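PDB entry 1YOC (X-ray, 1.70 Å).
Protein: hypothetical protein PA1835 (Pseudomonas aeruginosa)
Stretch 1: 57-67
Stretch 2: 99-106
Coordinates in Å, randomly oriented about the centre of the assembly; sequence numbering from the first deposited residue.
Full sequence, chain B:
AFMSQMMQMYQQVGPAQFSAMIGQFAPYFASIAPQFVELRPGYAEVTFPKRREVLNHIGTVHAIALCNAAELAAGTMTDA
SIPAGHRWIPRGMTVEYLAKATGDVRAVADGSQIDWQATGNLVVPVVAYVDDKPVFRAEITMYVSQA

Stretch 1 57-67: HIGTVHAIALC
Stretch 2 (99-106) AKATGDVR

Two segments distant in sequence can be joined by a single backbone hydrogen bond, with a bridging water and a small apolar cluster completing the contact. The pairing of residues 57-67 with 99-106 in hypothetical protein PA1835 is a compact example, burying 355 Å² summed over both sides.

The first stretch begins as loop. I58 (phi/psi -108/18) leads into G59, whose positive phi (66/26) is a conformation that favours glycine, and the chain then extends through T60 (-114/174), V61 (-67/131) and H62 (-64/136). H62 occupies the N-cap position, and residues 63-67 form a helix that continues beyond the stretch. Its first turn is marked by bonds from L66 N to H62 O (3.2 Å) and from C67 N to A63 O (3.1 Å). The second stretch is mostly extended loop: K100 (-68/145) and A101 (-103/102) precede a bend at T102 (-103/19), G103 is nearly fully extended (-167/-166), and D104 (-60/141) leads into a strand that starts at V105 (-104/143).

The register is set where the CA atoms of T60 and T102 lie 5.1 Å apart and those of V61 and A101 5.2 Å apart, the two backbones running in roughly opposite directions at this point; farther along, the CA atoms of L66 and V105 are separated by 7.9 Å. At the centre, V61 N donates to A101 O over 2.8 Å, with an N-H...O angle of 179°. This virtually linear bond is the direct hydrogen bond between the stretches. The reciprocal backbone groups are too far apart for a second one, and a water fills the gap: it donates to V61 O at 2.6 Å and accepts from A101 N at 2.8 Å. The same water lies 2.8 Å from T60 OG1, so the p rotamer of T60 (chi1 64°) places its hydroxyl at the bridge. That rotamer also leaves the methyl to face the other stretch, T60 CG2 lying 4.0 Å from K100 CB and 4.1 Å from T102 CG2, while T60 CB sits 3.4 Å from A101 O.

Beside this polar link lies the apolar cluster. V61 points toward the second stretch in the t rotamer (chi1 -176°). Its CB meets A101 CB at 3.7 Å, and its CG2 reaches to 3.7 Å from G103 O and 4.3 Å from V105 CG2. V105, also t (chi1 -175°), points back toward the first stretch. The CA-to-CB bond of L66 points sideways, but its mt conformation (chi1 -59°, chi2 169°) brings the end of the side chain nearer, with CD2 3.8 Å from V105 CG2 and 4.3 Å from A101 CB. The small A101 thus touches both V61 and L66, and the side-chain contacts among these four residues are apolar.

At the exposed margin, I58 (chi1 61°, chi2 161°) points toward the second stretch, where K100 points sideways, its side chain bent: chi1 m (-57°), chi2 between wells (-32°), chi3 t (-178°), chi4 p (66°). T102 (p, chi1 68°) and D104 (m, chi1 -58°) point away.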

# COMPACT_ATOMS: atom_id res chain seq x y z
N HIS B 57 2.44 -5.11 -13.27
CA HIS B 57 2.73 -5.22 -14.70
C HIS B 57 3.54 -6.42 -15.15
O HIS B 57 3.69 -6.60 -16.36
CB HIS B 57 3.37 -3.94 -15.23
CG HIS B 57 4.66 -3.58 -14.55
ND1 HIS B 57 4.70 -3.09 -13.27
CD2 HIS B 57 5.94 -3.73 -14.95
CE1 HIS B 57 5.96 -2.95 -12.90
NE2 HIS B 57 6.73 -3.33 -13.90
N ILE B 58 4.06 -7.22 -14.21
CA ILE B 58 4.74 -8.44 -14.60
C ILE B 58 3.88 -9.66 -14.22
O ILE B 58 4.36 -10.79 -14.17
CB ILE B 58 6.16 -8.57 -14.00
CG1 ILE B 58 6.12 -8.58 -12.46
CG2 ILE B 58 7.00 -7.44 -14.52
CD1 ILE B 58 7.39 -9.15 -11.89
N GLY B 59 2.60 -9.40 -13.98
CA GLY B 59 1.63 -10.45 -13.67
C GLY B 59 1.83 -11.18 -12.36
O GLY B 59 1.43 -12.34 -12.23
N THR B 60 2.46 -10.53 -11.39
CA THR B 60 2.61 -11.17 -10.08
C THR B 60 1.77 -10.31 -9.12
O THR B 60 1.23 -9.27 -9.50
CB THR B 60 4.11 -11.31 -9.63
OG1 THR B 60 4.72 -10.04 -9.46
CG2 THR B 60 4.91 -12.08 -10.69
N VAL B 61 1.65 -10.75 -7.88
CA VAL B 61 0.83 -9.98 -6.93
C VAL B 61 1.48 -8.64 -6.64
O VAL B 61 2.68 -8.54 -6.34
CB VAL B 61 0.58 -10.76 -5.63
CG1 VAL B 61 -0.39 -9.92 -4.72
CG2 VAL B 61 -0.12 -12.12 -5.96
N HIS B 62 0.67 -7.60 -6.74
CA HIS B 62 1.16 -6.24 -6.59
C HIS B 62 1.70 -5.94 -5.21
O HIS B 62 1.11 -6.32 -4.21
CB HIS B 62 0.01 -5.29 -6.92
CG HIS B 62 0.43 -3.89 -7.17
ND1 HIS B 62 0.36 -3.29 -8.41
CD2 HIS B 62 0.78 -2.91 -6.29
CE1 HIS B 62 0.61 -1.99 -8.28
NE2 HIS B 62 0.86 -1.74 -7.01
N ALA B 63 2.85 -5.26 -5.21
CA ALA B 63 3.52 -4.86 -3.96
C ALA B 63 2.55 -4.20 -2.97
O ALA B 63 2.62 -4.44 -1.74
CB ALA B 63 4.67 -3.85 -4.29
N ILE B 64 1.66 -3.35 -3.49
CA ILE B 64 0.77 -2.62 -2.59
C ILE B 64 -0.39 -3.50 -2.11
O ILE B 64 -0.95 -3.23 -1.05
CB ILE B 64 0.34 -1.27 -3.24
CG1 ILE B 64 1.61 -0.49 -3.66
CG2 ILE B 64 -0.45 -0.39 -2.22
CD1 ILE B 64 2.59 -0.12 -2.42
N ALA B 65 -0.74 -4.54 -2.88
CA ALA B 65 -1.78 -5.48 -2.41
C ALA B 65 -1.19 -6.24 -1.17
O ALA B 65 -1.90 -6.55 -0.20
CB ALA B 65 -2.14 -6.49 -3.53
N LEU B 66 0.10 -6.53 -1.22
CA LEU B 66 0.77 -7.19 -0.10
C LEU B 66 0.76 -6.22 1.09
O LEU B 66 0.58 -6.64 2.25
CB LEU B 66 2.24 -7.55 -0.49
CG LEU B 66 2.38 -8.47 -1.71
CD1 LEU B 66 3.85 -8.52 -2.15
CD2 LEU B 66 1.85 -9.85 -1.39
N CYS B 67 1.01 -4.94 0.84
CA CYS B 67 0.99 -3.96 1.94
C CYS B 67 -0.41 -3.93 2.55
O CYS B 67 -0.55 -3.80 3.77
CB CYS B 67 1.33 -2.54 1.46
SG CYS B 67 3.04 -2.30 0.98
N ALA B 99 10.74 -11.25 -2.89
CA ALA B 99 10.64 -12.12 -4.06
C ALA B 99 9.32 -11.79 -4.75
O ALA B 99 8.46 -11.17 -4.15
CB ALA B 99 10.63 -13.61 -3.60
N LYS B 100 9.17 -12.20 -6.00
CA LYS B 100 7.89 -11.99 -6.69
C LYS B 100 6.87 -12.90 -6.02
O LYS B 100 7.17 -14.02 -5.63
CB LYS B 100 7.99 -12.36 -8.18
CG LYS B 100 9.09 -11.58 -8.92
CD LYS B 100 9.27 -10.17 -8.33
CE LYS B 100 10.31 -9.35 -9.09
NZ LYS B 100 9.82 -9.09 -10.46
N ALA B 101 5.63 -12.43 -5.93
CA ALA B 101 4.55 -13.19 -5.27
C ALA B 101 3.72 -13.78 -6.40
O ALA B 101 2.91 -13.09 -7.05
CB ALA B 101 3.72 -12.26 -4.41
N THR B 102 3.94 -15.06 -6.64
CA THR B 102 3.30 -15.72 -7.79
C THR B 102 2.09 -16.60 -7.53
O THR B 102 1.73 -17.45 -8.37
CB THR B 102 4.36 -16.55 -8.51
OG1 THR B 102 4.74 -17.63 -7.66
CG2 THR B 102 5.59 -15.68 -8.83
N GLY B 103 1.44 -16.43 -6.39
CA GLY B 103 0.27 -17.23 -6.08
C GLY B 103 -0.47 -16.64 -4.89
O GLY B 103 -0.20 -15.49 -4.53
N ASP B 104 -1.40 -17.40 -4.31
CA ASP B 104 -2.15 -16.91 -3.16
C ASP B 104 -1.20 -16.59 -2.02
O ASP B 104 -0.24 -17.29 -1.78
CB ASP B 104 -3.19 -17.94 -2.69
CG ASP B 104 -4.20 -18.31 -3.79
OD1 ASP B 104 -4.48 -17.50 -4.72
OD2 ASP B 104 -4.72 -19.43 -3.71
N VAL B 105 -1.53 -15.50 -1.33
CA VAL B 105 -0.72 -14.97 -0.24
C VAL B 105 -1.25 -15.23 1.17
O VAL B 105 -2.47 -15.24 1.39
CB VAL B 105 -0.59 -13.42 -0.44
CG1 VAL B 105 0.33 -12.84 0.61
CG2 VAL B 105 0.00 -13.13 -1.83
N ARG B 106 -0.33 -15.48 2.09
CA ARG B 106 -0.65 -15.68 3.51
C ARG B 106 0.23 -14.64 4.26
O ARG B 106 1.44 -14.61 4.08
CB ARG B 106 -0.25 -17.11 3.94
CG ARG B 106 -0.60 -17.54 5.39
CD ARG B 106 -0.22 -19.07 5.63
NE ARG B 106 1.11 -19.25 6.26
CZ ARG B 106 2.20 -19.70 5.62
NH1 ARG B 106 2.14 -20.01 4.33
NH2 ARG B 106 3.36 -19.83 6.25
O HOH W 1 4.93 -9.79 -6.69